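Adhesion G-protein coupled receptor G6 (Danio rerio, PDB 6V55) is an adhesion G-protein-coupled receptor whose large, calcium-binding extracellular region probably serves cell adhesion and signalling linked to myelination. Local coordinates at residues T618-A630 and D639-L653. Sequence-based numbering, arbitrary orientation.
Sequences TNFNGSTLSAFIA and DFDSEAHNALAVVTL
S626 pairs through both N and O with D639 on one edge of strand 623-628, while its hydroxyl reaches over a face of the sheet to the loop before strand 649-653. With chi1 at -161°, the hydroxyl lies beside its own carbonyl carbon, where OG takes the N-H of A644 at 3.1 Å and packs against A647 CB. D639 N reaches S626 O at 2.6 Å. The D639 carboxylate turns back on its own chain: OD1 accepts D641 N on the anti side, an Asx turn, and S642 N from above the carboxylate plane (172° at the hydrogen), completing an Asx motif that turns the chain over strand 623-628. A leucine in place of D639 would probably leave the D641 and S642 amides without this acceptor and set the turn free to shift. Next to it, F628 presents an edge to D639 N, and a face to A644 CB, a CH-pi contact 4.0 Å from the ring centroid. L625 CD2 touches F640 CD2 obliquely at 3.7 Å, while CD1 meets L653 CD1. Across the other edge, L625 N to V651 O and V651 N to L625 O are both nearly straight 2.8 Å bonds, and T624 OG1 and T652 OG1, side by side, are weakly hydrogen-bonded at 3.4 Å. Strand 714-719 continues the sheet beyond 649-653, and F674 and F676 of strand 671-677 cover A627. L648 N and A649 O both bond to A627, a classic beta bulge within an antiparallel sheet that also holds strand 760-765 of the GPS motif, consistent with the GAIN domain of adhesion receptors.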
ATOM      1  N   THR A 618      31.785  50.427  19.325  1.00 53.51           N
ATOM      2  CA  THR A 618      32.119  51.512  20.246  1.00 57.91           C
ATOM      3  C   THR A 618      32.239  50.995  21.674  1.00 63.46           C
ATOM      4  O   THR A 618      33.289  51.137  22.317  1.00 68.58           O
ATOM      5  CB  THR A 618      31.065  52.616  20.173  1.00 56.57           C
ATOM      6  OG1 THR A 618      29.967  52.271  21.025  1.00 60.10           O
ATOM      7  CG2 THR A 618      30.564  52.792  18.733  1.00 52.54           C
ATOM      8  N   ASN A 619      31.159  50.406  22.189  1.00 62.29           N
ATOM      9  CA  ASN A 619      31.225  49.657  23.432  1.00 63.63           C
ATOM     10  C   ASN A 619      31.408  48.188  23.060  1.00 59.19           C
ATOM     11  O   ASN A 619      30.460  47.405  23.000  1.00 66.19           O
ATOM     12  CB  ASN A 619      29.974  49.893  24.277  1.00 66.41           C
ATOM     13  CG  ASN A 619      30.098  49.322  25.728  1.00 72.94           C
ATOM     14  OD1 ASN A 619      31.009  48.539  26.060  1.00 75.09           O
ATOM     15  ND2 ASN A 619      29.178  49.748  26.598  1.00 75.89           N
ATOM     16  N   PHE A 620      32.646  47.816  22.806  1.00 48.57           N
ATOM     17  CA  PHE A 620      33.033  46.414  22.818  1.00 43.20           C
ATOM     18  C   PHE A 620      34.033  46.258  23.958  1.00 46.31           C
ATOM     19  O   PHE A 620      35.150  46.778  23.887  1.00 48.68           O
ATOM     20  CB  PHE A 620      33.608  45.942  21.477  1.00 36.01           C
ATOM     21  CG  PHE A 620      34.018  44.470  21.474  1.00 30.02           C
ATOM     22  CD1 PHE A 620      33.068  43.473  21.274  1.00 28.03           C
ATOM     23  CD2 PHE A 620      35.354  44.091  21.708  1.00 27.19           C
ATOM     24  CE1 PHE A 620      33.433  42.116  21.273  1.00 28.30           C
ATOM     25  CE2 PHE A 620      35.727  42.739  21.735  1.00 26.82           C
ATOM     26  CZ  PHE A 620      34.761  41.749  21.508  1.00 27.63           C
ATOM     27  N   ASN A 621      33.624  45.546  25.008  1.00 45.86           N
ATOM     28  CA  ASN A 621      34.487  45.257  26.146  1.00 48.71           C
ATOM     29  C   ASN A 621      34.851  43.779  26.219  1.00 44.06           C
ATOM     30  O   ASN A 621      35.348  43.314  27.245  1.00 49.13           O
ATOM     31  CB  ASN A 621      33.813  45.715  27.445  1.00 58.91           C
ATOM     32  CG  ASN A 621      34.815  46.135  28.530  1.00 66.75           C
ATOM     33  OD1 ASN A 621      36.024  46.209  28.284  1.00 68.08           O
ATOM     34  ND2 ASN A 621      34.307  46.404  29.743  1.00 68.32           N
ATOM     35  N   GLY A 622      34.614  43.028  25.158  1.00 38.89           N
ATOM     36  CA  GLY A 622      34.839  41.597  25.171  1.00 40.72           C
ATOM     37  C   GLY A 622      33.531  40.830  25.072  1.00 41.34           C
ATOM     38  O   GLY A 622      32.437  41.387  25.176  1.00 46.12           O
ATOM     39  N   SER A 623      33.663  39.517  24.859  1.00 34.81           N
ATOM     40  CA  SER A 623      32.500  38.668  24.613  1.00 30.53           C
ATOM     41  C   SER A 623      32.858  37.220  24.928  1.00 29.01           C
ATOM     42  O   SER A 623      33.996  36.795  24.697  1.00 33.99           O
ATOM     43  CB  SER A 623      32.018  38.788  23.157  1.00 33.83           C
ATOM     44  OG  SER A 623      30.643  38.468  23.019  1.00 41.04           O
ATOM     45  N   THR A 624      31.886  36.472  25.458  1.00 24.67           N
ATOM     46  CA  THR A 624      32.010  35.033  25.670  1.00 26.01           C
ATOM     47  C   THR A 624      30.809  34.361  25.033  1.00 27.77           C
ATOM     48  O   THR A 624      29.673  34.770  25.287  1.00 32.45           O
ATOM     49  CB  THR A 624      32.091  34.677  27.159  1.00 28.36           C
ATOM     50  OG1 THR A 624      33.322  35.176  27.699  1.00 37.67           O
ATOM     51  CG2 THR A 624      32.042  33.160  27.378  1.00 23.61           C
ATOM     52  N   LEU A 625      31.059  33.367  24.172  1.00 27.28           N
ATOM     53  CA  LEU A 625      30.007  32.663  23.452  1.00 28.10           C
ATOM     54  C   LEU A 625      30.209  31.171  23.652  1.00 28.08           C
ATOM     55  O   LEU A 625      31.339  30.714  23.857  1.00 30.16           O
ATOM     56  CB  LEU A 625      30.007  32.982  21.948  1.00 29.67           C
ATOM     57  CG  LEU A 625      29.884  34.423  21.455  1.00 31.66           C
ATOM     58  CD1 LEU A 625      31.256  35.044  21.230  1.00 33.48           C
ATOM     59  CD2 LEU A 625      29.125  34.413  20.161  1.00 31.94           C
ATOM     60  N   SER A 626      29.114  30.412  23.549  1.00 25.09           N
ATOM     61  CA  SER A 626      29.079  29.061  24.090  1.00 25.47           C
ATOM     62  C   SER A 626      28.086  28.189  23.329  1.00 26.21           C
ATOM     63  O   SER A 626      26.979  28.623  23.003  1.00 21.72           O
ATOM     64  CB  SER A 626      28.700  29.106  25.573  1.00 28.40           C
ATOM     65  OG  SER A 626      29.055  27.919  26.250  1.00 34.15           O
ATOM     66  N   ALA A 627      28.483  26.947  23.074  1.00 28.82           N
ATOM     67  CA  ALA A 627      27.624  25.950  22.453  1.00 24.08           C
ATOM     68  C   ALA A 627      27.294  24.843  23.449  1.00 30.27           C
ATOM     69  O   ALA A 627      28.176  24.352  24.162  1.00 35.33           O
ATOM     70  CB  ALA A 627      28.294  25.355  21.217  1.00 20.01           C
ATOM     71  N   PHE A 628      26.034  24.424  23.470  1.00 32.59           N
ATOM     72  CA  PHE A 628      25.555  23.476  24.468  1.00 37.27           C
ATOM     73  C   PHE A 628      24.299  22.791  23.935  1.00 42.45           C
ATOM     74  O   PHE A 628      23.668  23.276  22.991  1.00 38.56           O
ATOM     75  CB  PHE A 628      25.292  24.182  25.812  1.00 36.37           C
ATOM     76  CG  PHE A 628      24.050  25.057  25.831  1.00 36.48           C
ATOM     77  CD1 PHE A 628      24.039  26.316  25.210  1.00 34.96           C
ATOM     78  CD2 PHE A 628      22.902  24.633  26.495  1.00 38.73           C
ATOM     79  CE1 PHE A 628      22.906  27.127  25.239  1.00 33.88           C
ATOM     80  CE2 PHE A 628      21.756  25.432  26.526  1.00 38.91           C
ATOM     81  CZ  PHE A 628      21.763  26.684  25.899  1.00 36.08           C
ATOM     82  N   ILE A 629      23.957  21.643  24.546  1.00 48.24           N
ATOM     83  CA  ILE A 629      22.704  20.920  24.296  1.00 47.45           C
ATOM     84  C   ILE A 629      21.908  20.853  25.592  1.00 55.10           C
ATOM     85  O   ILE A 629      22.412  20.364  26.610  1.00 55.41           O
ATOM     86  CB  ILE A 629      22.929  19.493  23.765  1.00 40.10           C
ATOM     87  CG1 ILE A 629      24.130  19.415  22.819  1.00 39.94           C
ATOM     88  CG2 ILE A 629      21.672  19.016  23.084  1.00 35.85           C
ATOM     89  CD1 ILE A 629      24.375  18.018  22.251  1.00 37.65           C
ATOM     90  N   ALA A 630      20.654  21.290  25.541  1.00 63.05           N
ATOM     91  CA  ALA A 630      19.870  21.491  26.752  1.00 73.20           C
ATOM     92  C   ALA A 630      19.207  20.187  27.216  1.00 86.66           C
ATOM     93  O   ALA A 630      19.562  19.081  26.792  1.00 89.25           O
ATOM     94  CB  ALA A 630      18.845  22.605  26.533  1.00 69.95           C
ATOM     95  N   ASP A 639      24.699  29.803  23.382  1.00 36.89           N
ATOM     96  CA  ASP A 639      24.681  30.849  24.399  1.00 36.92           C
ATOM     97  C   ASP A 639      25.587  31.984  23.927  1.00 35.19           C
ATOM     98  O   ASP A 639      26.788  31.776  23.721  1.00 37.69           O
ATOM     99  CB  ASP A 639      25.170  30.275  25.729  1.00 43.43           C
ATOM    100  CG  ASP A 639      24.752  31.098  26.943  1.00 52.75           C
ATOM    101  OD1 ASP A 639      24.720  32.354  26.888  1.00 53.87           O
ATOM    102  OD2 ASP A 639      24.486  30.463  27.988  1.00 58.29           O
ATOM    103  N   PHE A 640      25.026  33.185  23.783  1.00 32.02           N
ATOM    104  CA  PHE A 640      25.793  34.309  23.258  1.00 30.88           C
ATOM    105  C   PHE A 640      26.450  35.166  24.333  1.00 40.52           C
ATOM    106  O   PHE A 640      27.306  35.994  24.007  1.00 44.69           O
ATOM    107  CB  PHE A 640      24.895  35.211  22.411  1.00 25.48           C
ATOM    108  CG  PHE A 640      24.583  34.658  21.045  1.00 24.00           C
ATOM    109  CD1 PHE A 640      23.370  34.013  20.809  1.00 21.28           C
ATOM    110  CD2 PHE A 640      25.492  34.797  19.995  1.00 25.77           C
ATOM    111  CE1 PHE A 640      23.074  33.514  19.568  1.00 18.87           C
ATOM    112  CE2 PHE A 640      25.197  34.300  18.730  1.00 24.36           C
ATOM    113  CZ  PHE A 640      23.992  33.657  18.521  1.00 21.62           C
ATOM    114  N   ASP A 641      26.052  35.021  25.591  1.00 44.55           N
ATOM    115  CA  ASP A 641      26.488  35.922  26.649  1.00 45.45           C
ATOM    116  C   ASP A 641      27.418  35.267  27.649  1.00 40.80           C
ATOM    117  O   ASP A 641      28.427  35.856  28.026  1.00 44.89           O
ATOM    118  CB  ASP A 641      25.270  36.479  27.397  1.00 53.03           C
ATOM    119  CG  ASP A 641      24.345  37.289  26.496  1.00 61.81           C
ATOM    120  OD1 ASP A 641      24.727  37.581  25.337  1.00 63.38           O
ATOM    121  OD2 ASP A 641      23.227  37.630  26.951  1.00 66.72           O
ATOM    122  N   SER A 642      27.102  34.064  28.084  1.00 38.07           N
ATOM    123  CA  SER A 642      27.803  33.381  29.154  1.00 36.99           C
ATOM    124  C   SER A 642      28.456  32.119  28.605  1.00 31.18           C
ATOM    125  O   SER A 642      28.276  31.766  27.445  1.00 24.53           O
ATOM    126  CB  SER A 642      26.827  33.032  30.278  1.00 43.66           C
ATOM    127  OG  SER A 642      25.560  32.674  29.741  1.00 46.33           O
ATOM    128  N   GLU A 643      29.234  31.449  29.450  1.00 36.18           N
ATOM    129  CA  GLU A 643      29.613  30.060  29.221  1.00 39.03           C
ATOM    130  C   GLU A 643      28.519  29.188  29.834  1.00 43.06           C
ATOM    131  O   GLU A 643      28.349  29.168  31.056  1.00 46.05           O
ATOM    132  CB  GLU A 643      30.975  29.746  29.835  1.00 39.68           C
ATOM    133  CG  GLU A 643      31.292  28.250  29.869  1.00 43.54           C
ATOM    134  CD  GLU A 643      32.648  27.916  30.487  1.00 47.91           C
ATOM    135  OE1 GLU A 643      33.343  28.828  31.002  1.00 48.17           O
ATOM    136  OE2 GLU A 643      33.015  26.719  30.446  1.00 50.10           O
ATOM    137  N   ALA A 644      27.763  28.498  28.984  1.00 44.62           N
ATOM    138  CA  ALA A 644      26.667  27.655  29.444  1.00 44.49           C
ATOM    139  C   ALA A 644      27.192  26.418  30.167  1.00 42.26           C
ATOM    140  O   ALA A 644      28.347  26.018  30.007  1.00 43.64           O
ATOM    141  CB  ALA A 644      25.791  27.235  28.268  1.00 46.89           C
ATOM    142  N   HIS A 645      26.322  25.810  30.972  1.00 44.57           N
ATOM    143  CA  HIS A 645      26.731  24.689  31.807  1.00 52.35           C
ATOM    144  C   HIS A 645      26.869  23.416  30.980  1.00 54.81           C
ATOM    145  O   HIS A 645      26.001  23.102  30.152  1.00 54.57           O
ATOM    146  CB  HIS A 645      25.739  24.474  32.951  1.00 57.62           C
ATOM    147  CG  HIS A 645      26.230  23.525  34.001  1.00 67.39           C
ATOM    148  ND1 HIS A 645      25.460  22.491  34.492  1.00 70.73           N
ATOM    149  CD2 HIS A 645      27.418  23.450  34.652  1.00 71.20           C
ATOM    150  CE1 HIS A 645      26.148  21.823  35.402  1.00 72.97           C
ATOM    151  NE2 HIS A 645      27.338  22.385  35.519  1.00 72.96           N
ATOM    152  N   ASN A 646      27.966  22.687  31.242  1.00 55.49           N
ATOM    153  CA  ASN A 646      28.451  21.535  30.473  1.00 56.87           C
ATOM    154  C   ASN A 646      28.561  21.872  28.983  1.00 54.05           C
ATOM    155  O   ASN A 646      27.984  21.207  28.119  1.00 56.11           O
ATOM    156  CB  ASN A 646      27.578  20.291  30.696  1.00 60.03           C
ATOM    157  CG  ASN A 646      27.594  19.806  32.134  1.00 65.62           C
ATOM    158  OD1 ASN A 646      28.644  19.468  32.685  1.00 66.97           O
ATOM    159  ND2 ASN A 646      26.415  19.753  32.747  1.00 69.50           N
ATOM    160  N   ALA A 647      29.297  22.945  28.699  1.00 47.87           N
ATOM    161  CA  ALA A 647      29.443  23.412  27.329  1.00 41.49           C
ATOM    162  C   ALA A 647      30.352  22.486  26.534  1.00 39.78           C
ATOM    163  O   ALA A 647      31.291  21.887  27.066  1.00 42.07           O
ATOM    164  CB  ALA A 647      30.001  24.831  27.295  1.00 40.74           C
ATOM    165  N   LEU A 648      30.040  22.353  25.246  1.00 36.58           N
ATOM    166  CA  LEU A 648      30.865  21.578  24.327  1.00 34.27           C
ATOM    167  C   LEU A 648      31.893  22.434  23.602  1.00 32.18           C
ATOM    168  O   LEU A 648      32.947  21.914  23.203  1.00 30.72           O
ATOM    169  CB  LEU A 648      29.981  20.868  23.296  1.00 31.48           C
ATOM    170  CG  LEU A 648      28.755  20.144  23.868  1.00 27.59           C
ATOM    171  CD1 LEU A 648      27.919  19.567  22.742  1.00 22.31           C
ATOM    172  CD2 LEU A 648      29.180  19.056  24.845  1.00 28.67           C
ATOM    173  N   ALA A 649      31.610  23.725  23.425  1.00 28.23           N
ATOM    174  CA  ALA A 649      32.576  24.659  22.860  1.00 21.70           C
ATOM    175  C   ALA A 649      32.353  26.035  23.471  1.00 22.42           C
ATOM    176  O   ALA A 649      31.213  26.511  23.530  1.00 23.43           O
ATOM    177  CB  ALA A 649      32.462  24.716  21.342  1.00 19.62           C
ATOM    178  N   VAL A 650      33.426  26.648  23.979  1.00 20.79           N
ATOM    179  CA  VAL A 650      33.397  28.014  24.495  1.00 22.75           C
ATOM    180  C   VAL A 650      34.408  28.830  23.707  1.00 29.56           C
ATOM    181  O   VAL A 650      35.552  28.393  23.517  1.00 32.23           O
ATOM    182  CB  VAL A 650      33.730  28.090  25.997  1.00 25.16           C
ATOM    183  CG1 VAL A 650      33.413  29.481  26.558  1.00 20.17           C
ATOM    184  CG2 VAL A 650      33.006  27.024  26.791  1.00 31.79           C
ATOM    185  N   VAL A 651      33.991  30.011  23.247  1.00 27.72           N
ATOM    186  CA  VAL A 651      34.862  30.952  22.555  1.00 22.43           C
ATOM    187  C   VAL A 651      34.801  32.271  23.308  1.00 27.76           C
ATOM    188  O   VAL A 651      33.727  32.871  23.430  1.00 33.24           O
ATOM    189  CB  VAL A 651      34.452  31.141  21.088  1.00 17.74           C
ATOM    190  CG1 VAL A 651      35.271  32.253  20.441  1.00 15.80           C
ATOM    191  CG2 VAL A 651      34.600  29.838  20.312  1.00 20.82           C
ATOM    192  N   THR A 652      35.940  32.721  23.814  1.00 31.30           N
ATOM    193  CA  THR A 652      36.037  33.979  24.540  1.00 30.89           C
ATOM    194  C   THR A 652      36.883  34.952  23.737  1.00 27.27           C
ATOM    195  O   THR A 652      38.057  34.674  23.461  1.00 28.22           O
ATOM    196  CB  THR A 652      36.643  33.772  25.923  1.00 29.95           C
ATOM    197  OG1 THR A 652      35.730  33.006  26.721  1.00 34.36           O
ATOM    198  CG2 THR A 652      36.899  35.118  26.585  1.00 25.69           C
ATOM    199  N   LEU A 653      36.288  36.069  23.360  1.00 23.72           N
ATOM    200  CA  LEU A 653      37.006  37.093  22.619  1.00 22.97           C
ATOM    201  C   LEU A 653      37.549  38.133  23.595  1.00 28.71           C
ATOM    202  O   LEU A 653      36.783  38.646  24.421  1.00 30.78           O
ATOM    203  CB  LEU A 653      36.092  37.758  21.594  1.00 22.93           C
ATOM    204  CG  LEU A 653      35.196  36.808  20.776  1.00 23.18           C
ATOM    205  CD1 LEU A 653      34.146  37.553  19.965  1.00 19.88           C
ATOM    206  CD2 LEU A 653      36.034  35.928  19.869  1.00 20.97           C
TER